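Local coordinates for protein lombricine kinase (Urechis caupo, PDB 3JPZ) that catalyses the ATP-dependent phosphorylation of the guanidino compound lombricine, as a member of the phosphagen kinase (ATP:guanido phosphotransferase) family, at residues N10-A15 with K46-S51; P96-S101 with G243-A248. All coordinates share one frame; numbering follows the deposited sequence. Where two conformers were deposited one is given.

From the N terminus, the chain leaves the short helix 7-10, and interaction 1 closes the first loop when the following segment 10-15 meets helix 44-53; the residues between hold further short helices and no strand. Interaction 2 opens later, at 96-101 ahead of strand 113-122, and closes on helix 233-252 after several strands of the large antiparallel sheet. The two loops follow one another in series, neither nesting nor crossing. The centres of interactions 1 and 2 lie about 38 Å apart, on opposite sides of the centre of the chain. Interaction 1 joins the loop after helix 7-10 to helix 44-53 in the helical N-terminal region, where the second subunit also packs, while interaction 2 fastens a linking loop to the catalytic part.

Interaction 1. Residues N10-A15 with K46-S51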
loop_
_atom_site.group_PDB
_atom_site.type_symbol
_atom_site.label_atom_id
_atom_site.label_comp_id
_atom_site.label_asym_id
_atom_site.label_seq_id
_atom_site.Cartn_x
_atom_site.Cartn_y
_atom_site.Cartn_z
ATOM N N ASN A 10 -18.719 10.297 2.414
ATOM C CA ASN A 10 -17.353 10.009 2.009
ATOM C C ASN A 10 -16.303 10.986 2.506
ATOM O O ASN A 10 -15.111 10.756 2.328
ATOM C CB ASN A 10 -17.286 9.939 0.490
ATOM C CG ASN A 10 -17.756 8.599 -0.039
ATOM O OD1 ASN A 10 -17.114 7.575 0.182
ATOM N ND2 ASN A 10 -18.873 8.601 -0.750
ATOM N N PHE A 11 -16.738 12.069 3.128
ATOM C CA PHE A 11 -15.817 13.117 3.516
ATOM C C PHE A 11 -14.810 12.575 4.513
ATOM O O PHE A 11 -15.187 11.996 5.522
ATOM C CB PHE A 11 -16.584 14.295 4.114
ATOM C CG PHE A 11 -15.726 15.485 4.428
ATOM C CD1 PHE A 11 -15.069 16.170 3.421
ATOM C CD2 PHE A 11 -15.592 15.930 5.736
ATOM C CE1 PHE A 11 -14.284 17.278 3.715
ATOM C CE2 PHE A 11 -14.815 17.032 6.031
ATOM C CZ PHE A 11 -14.160 17.703 5.025
ATOM N N PRO A 12 -13.517 12.738 4.221
ATOM C CA PRO A 12 -12.499 12.283 5.167
ATOM C C PRO A 12 -12.654 12.954 6.518
ATOM O O PRO A 12 -13.162 14.063 6.590
ATOM C CB PRO A 12 -11.188 12.727 4.515
ATOM C CG PRO A 12 -11.498 12.785 3.053
ATOM C CD PRO A 12 -12.931 13.208 2.955
ATOM N N ASP A 13 -12.221 12.266 7.565
ATOM C CA ASP A 13 -12.131 12.844 8.891
ATOM C C ASP A 13 -10.704 13.318 9.075
ATOM O O ASP A 13 -9.789 12.516 9.264
ATOM C CB ASP A 13 -12.487 11.804 9.958
ATOM C CG ASP A 13 -12.391 12.358 11.360
ATOM O OD1 ASP A 13 -12.045 13.551 11.503
ATOM O OD2 ASP A 13 -12.671 11.606 12.318
ATOM N N TYR A 14 -10.509 14.626 9.002
ATOM C CA TYR A 14 -9.172 15.183 9.046
ATOM C C TYR A 14 -8.766 15.540 10.473
ATOM O O TYR A 14 -7.779 16.229 10.683
ATOM C CB TYR A 14 -9.063 16.397 8.120
ATOM C CG TYR A 14 -8.902 15.996 6.668
ATOM C CD1 TYR A 14 -9.893 16.250 5.733
ATOM C CD2 TYR A 14 -7.761 15.326 6.244
ATOM C CE1 TYR A 14 -9.738 15.870 4.403
ATOM C CE2 TYR A 14 -7.602 14.936 4.920
ATOM C CZ TYR A 14 -8.591 15.208 4.007
ATOM O OH TYR A 14 -8.419 14.810 2.691
ATOM N N ALA A 15 -9.532 15.065 11.445
ATOM C CA ALA A 15 -9.174 15.264 12.836
ATOM C C ALA A 15 -7.816 14.628 13.059
ATOM O O ALA A 15 -7.576 13.484 12.657
ATOM C CB ALA A 15 -10.220 14.646 13.761
ATOM N N LYS A 46 -9.120 9.765 -5.216
ATOM C CA LYS A 46 -7.787 9.321 -5.617
ATOM C C LYS A 46 -6.696 10.344 -5.282
ATOM O O LYS A 46 -5.656 9.995 -4.730
ATOM C CB LYS A 46 -7.749 9.050 -7.124
ATOM C CG LYS A 46 -6.374 8.642 -7.620
ATOM C CD LYS A 46 -5.997 7.279 -7.092
ATOM C CE LYS A 46 -4.543 6.979 -7.314
ATOM N NZ LYS A 46 -4.208 5.591 -6.873
ATOM N N VAL A 47 -6.906 11.606 -5.639
ATOM C CA VAL A 47 -5.831 12.578 -5.485
ATOM C C VAL A 47 -5.625 12.961 -4.025
ATOM O O VAL A 47 -4.556 13.439 -3.655
ATOM C CB VAL A 47 -6.053 13.838 -6.333
ATOM C CG1 VAL A 47 -6.257 13.448 -7.792
ATOM C CG2 VAL A 47 -7.232 14.660 -5.803
ATOM N N ILE A 48 -6.629 12.731 -3.187
ATOM C CA ILE A 48 -6.497 13.096 -1.773
ATOM C C ILE A 48 -6.253 11.904 -0.862
ATOM O O ILE A 48 -6.062 12.072 0.342
ATOM C CB ILE A 48 -7.732 13.856 -1.256
ATOM C CG1 ILE A 48 -8.945 12.928 -1.198
ATOM C CG2 ILE A 48 -8.008 15.072 -2.125
ATOM C CD1 ILE A 48 -10.058 13.449 -0.350
ATOM N N GLN A 49 -6.251 10.701 -1.420
ATOM C CA GLN A 49 -6.090 9.497 -0.598
ATOM C C GLN A 49 -4.930 9.589 0.399
ATOM O O GLN A 49 -5.114 9.318 1.583
ATOM C CB GLN A 49 -5.910 8.253 -1.459
ATOM C CG GLN A 49 -5.868 6.972 -0.633
ATOM C CD GLN A 49 -7.151 6.727 0.132
ATOM O OE1 GLN A 49 -8.208 6.565 -0.457
ATOM N NE2 GLN A 49 -7.062 6.700 1.460
ATOM N N PRO A 50 -3.729 9.955 -0.076
ATOM C CA PRO A 50 -2.571 10.033 0.823
ATOM C C PRO A 50 -2.828 10.930 2.032
ATOM O O PRO A 50 -2.352 10.647 3.134
ATOM C CB PRO A 50 -1.483 10.650 -0.057
ATOM C CG PRO A 50 -1.887 10.311 -1.451
ATOM C CD PRO A 50 -3.383 10.316 -1.459
ATOM N N SER A 51 -3.579 12.001 1.800
ATOM C CA SER A 51 -3.870 12.983 2.841
ATOM C C SER A 51 -4.711 12.381 3.964
ATOM O O SER A 51 -4.682 12.859 5.095
ATOM C CB SER A 51 -4.592 14.193 2.245
ATOM O OG SER A 51 -5.946 13.898 1.963
#
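Tyr-14 turns CG anti to its own carbonyl carbon (chi1 -79°), which carries the ring across to helix 44-53, and Ser-51, in one of its two conformers, holds OG between backbone N and carbonyl carbon (chi1 75°). In that conformer the hydroxyls lie 2.7 Å apart, Tyr-14 OH to Ser-51 OG, a hydrogen bond that stays tentative, with OG at the ring edge, near its plane. The same edge runs close to the backbone, where Tyr-14 CE2 lies 3.6 Å from Ser-51 O, in the ring plane. Beside this polar pair, Ile-48 extends CD1 to within 3.7 Å of Tyr-14 OH. That methyl also packs against the proline ring, Pro-12 CG to Ile-48 CD1 being 3.8 Å, the two side chains crossing at about a right angle. Tyr-14 sits within an Asx turn, in which Ala-15 N donates to Asp-13 OD1 at 2.9 Å from above the carboxylate plane. Val-21 touches Tyr-14, Ile-48 and Ser-51, and Arg-135 of the second subunit packs on Pro-12 and Ile-48. A loop laid on a helix in this way belongs to the small helical N-terminal domain of phosphagen kinases, here at the subunit interface.

Interaction 2. Residues P96-S101 with G243-A248; sequences PDLDAS and GLNAIA
Leu-98 reaches from the loop 96-101 to helix 233-252, where Leu-244 and Asn-245 receive it. Its CB points toward the helix but is still 4.9 Å from the nearest atom there, Asn-245 ND2. Leu-98 CG, set anti to the carbonyl carbon (chi1 -55°), is also short of contact, 5.0 Å from Leu-244 CD1. At the branch the two methyls part. Leu-98 CD2 lies 4.4 Å from Leu-244 CD1, a loose approach. CD1 does most of the touching: Leu-98 CD1 is 4.2 Å from Leu-244 CD1, and it comes within 3.7 Å of Asn-245 OD1. The two leucines cross at about a right angle and meet methyl to methyl, whereas Leu-98 and Asn-245 slide past each other in opposite directions, bringing the amide oxygen alongside the methyl. Phe-240, one turn earlier on the helix, and Glu-333 of helix 333-355 also touch Leu-98. Leu-244 in turn packs on Thr-120 and Arg-122 of strand 113-122, so the chain of contacts runs from loop through helix to central sheet.

The loop is shaped by its acids. Asp-97 OD1 accepts from Asp-99 N at 3.1 Å in an Asx turn, while its OD2 forms salt bridges to Arg-334 and Lys-102. Asp-99 OD1 takes the hydroxyl of Ser-101, OG to OD1 being 2.7 Å, on the syn side but 31° out of the carboxylate plane.

The side chain of Leu-244 lies about 7 Å from that of Ile-118, a predicted ATP-binding residue. Between the segments themselves no hydrogen bond or salt bridge forms: the contact rests on dispersion between methyls and on a methyl beside an amide oxygen, to which it offers no polar hydrogen, so that approach is at most a weak C-H to oxygen contact.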
loop_
_atom_site.group_PDB
_atom_site.type_symbol
_atom_site.label_atom_id
_atom_site.label_comp_id
_atom_site.label_asym_id
_atom_site.label_seq_id
_atom_site.Cartn_x
_atom_site.Cartn_y
_atom_site.Cartn_z
ATOM N N PRO A 96 10.718 27.663 -19.243
ATOM C CA PRO A 96 11.904 26.874 -18.898
ATOM C C PRO A 96 13.176 27.520 -19.425
ATOM O O PRO A 96 13.191 28.020 -20.546
ATOM C CB PRO A 96 11.662 25.538 -19.609
ATOM C CG PRO A 96 10.206 25.510 -19.925
ATOM C CD PRO A 96 9.795 26.925 -20.118
ATOM N N ASP A 97 14.225 27.514 -18.612
ATOM C CA ASP A 97 15.525 28.019 -19.026
ATOM C C ASP A 97 16.616 26.992 -18.723
ATOM O O ASP A 97 17.105 26.895 -17.600
ATOM C CB ASP A 97 15.834 29.330 -18.312
ATOM C CG ASP A 97 17.066 30.018 -18.868
ATOM O OD1 ASP A 97 17.694 29.462 -19.790
ATOM O OD2 ASP A 97 17.408 31.116 -18.389
ATOM N N LEU A 98 16.981 26.218 -19.736
ATOM C CA LEU A 98 18.036 25.223 -19.615
ATOM C C LEU A 98 19.323 25.712 -20.270
ATOM O O LEU A 98 20.096 24.915 -20.802
ATOM C CB LEU A 98 17.598 23.916 -20.288
ATOM C CG LEU A 98 16.273 23.349 -19.801
ATOM C CD1 LEU A 98 15.853 22.094 -20.598
ATOM C CD2 LEU A 98 16.374 23.046 -18.308
ATOM N N ASP A 99 19.551 27.021 -20.238
ATOM C CA ASP A 99 20.676 27.601 -20.961
ATOM C C ASP A 99 21.874 27.787 -20.038
ATOM O O ASP A 99 22.031 28.827 -19.390
ATOM C CB ASP A 99 20.281 28.925 -21.615
ATOM C CG ASP A 99 21.339 29.435 -22.568
ATOM O OD1 ASP A 99 22.438 28.841 -22.604
ATOM O OD2 ASP A 99 21.073 30.427 -23.277
ATOM N N ALA A 100 22.715 26.758 -19.999
ATOM C CA ALA A 100 23.911 26.744 -19.170
ATOM C C ALA A 100 24.836 27.919 -19.451
ATOM O O ALA A 100 25.440 28.460 -18.529
ATOM C CB ALA A 100 24.655 25.437 -19.369
ATOM N N SER A 101 24.957 28.310 -20.717
ATOM C CA SER A 101 25.831 29.427 -21.085
ATOM C C SER A 101 25.455 30.720 -20.353
ATOM O O SER A 101 26.276 31.629 -20.226
ATOM C CB SER A 101 25.814 29.655 -22.602
ATOM O OG SER A 101 24.646 30.341 -23.026
ATOM N N GLY A 243 20.601 16.964 -22.613
ATOM C CA GLY A 243 19.974 15.659 -22.538
ATOM C C GLY A 243 18.458 15.745 -22.554
ATOM O O GLY A 243 17.788 14.972 -23.236
ATOM N N LEU A 244 17.909 16.691 -21.805
ATOM C CA LEU A 244 16.467 16.795 -21.694
ATOM C C LEU A 244 15.874 17.110 -23.059
ATOM O O LEU A 244 14.947 16.439 -23.508
ATOM C CB LEU A 244 16.084 17.872 -20.687
ATOM C CG LEU A 244 16.076 17.417 -19.223
ATOM C CD1 LEU A 244 16.062 18.617 -18.294
ATOM C CD2 LEU A 244 14.895 16.500 -18.940
ATOM N N ASN A 245 16.437 18.122 -23.717
ATOM C CA ASN A 245 15.964 18.554 -25.031
ATOM C C ASN A 245 16.126 17.455 -26.073
ATOM O O ASN A 245 15.296 17.304 -26.969
ATOM C CB ASN A 245 16.716 19.811 -25.483
ATOM C CG ASN A 245 16.287 21.066 -24.723
ATOM O OD1 ASN A 245 15.216 21.113 -24.125
ATOM N ND2 ASN A 245 17.126 22.093 -24.759
ATOM N N ALA A 246 17.206 16.693 -25.951
ATOM C CA ALA A 246 17.528 15.656 -26.918
ATOM C C ALA A 246 16.555 14.487 -26.792
ATOM O O ALA A 246 16.100 13.920 -27.784
ATOM C CB ALA A 246 18.958 15.187 -26.717
ATOM N N ILE A 247 16.239 14.135 -25.554
ATOM C CA ILE A 247 15.299 13.069 -25.269
ATOM C C ILE A 247 13.937 13.445 -25.814
ATOM O O ILE A 247 13.226 12.610 -26.374
ATOM C CB ILE A 247 15.188 12.853 -23.750
ATOM C CG1 ILE A 247 16.471 12.218 -23.211
ATOM C CG2 ILE A 247 13.980 11.986 -23.411
ATOM C CD1 ILE A 247 16.568 12.244 -21.691
ATOM N N ALA A 248 13.580 14.712 -25.640
ATOM C CA ALA A 248 12.310 15.221 -26.122
ATOM C C ALA A 248 12.258 15.139 -27.645
ATOM O O ALA A 248 11.237 14.770 -28.213
ATOM C CB ALA A 248 12.112 16.655 -25.671
#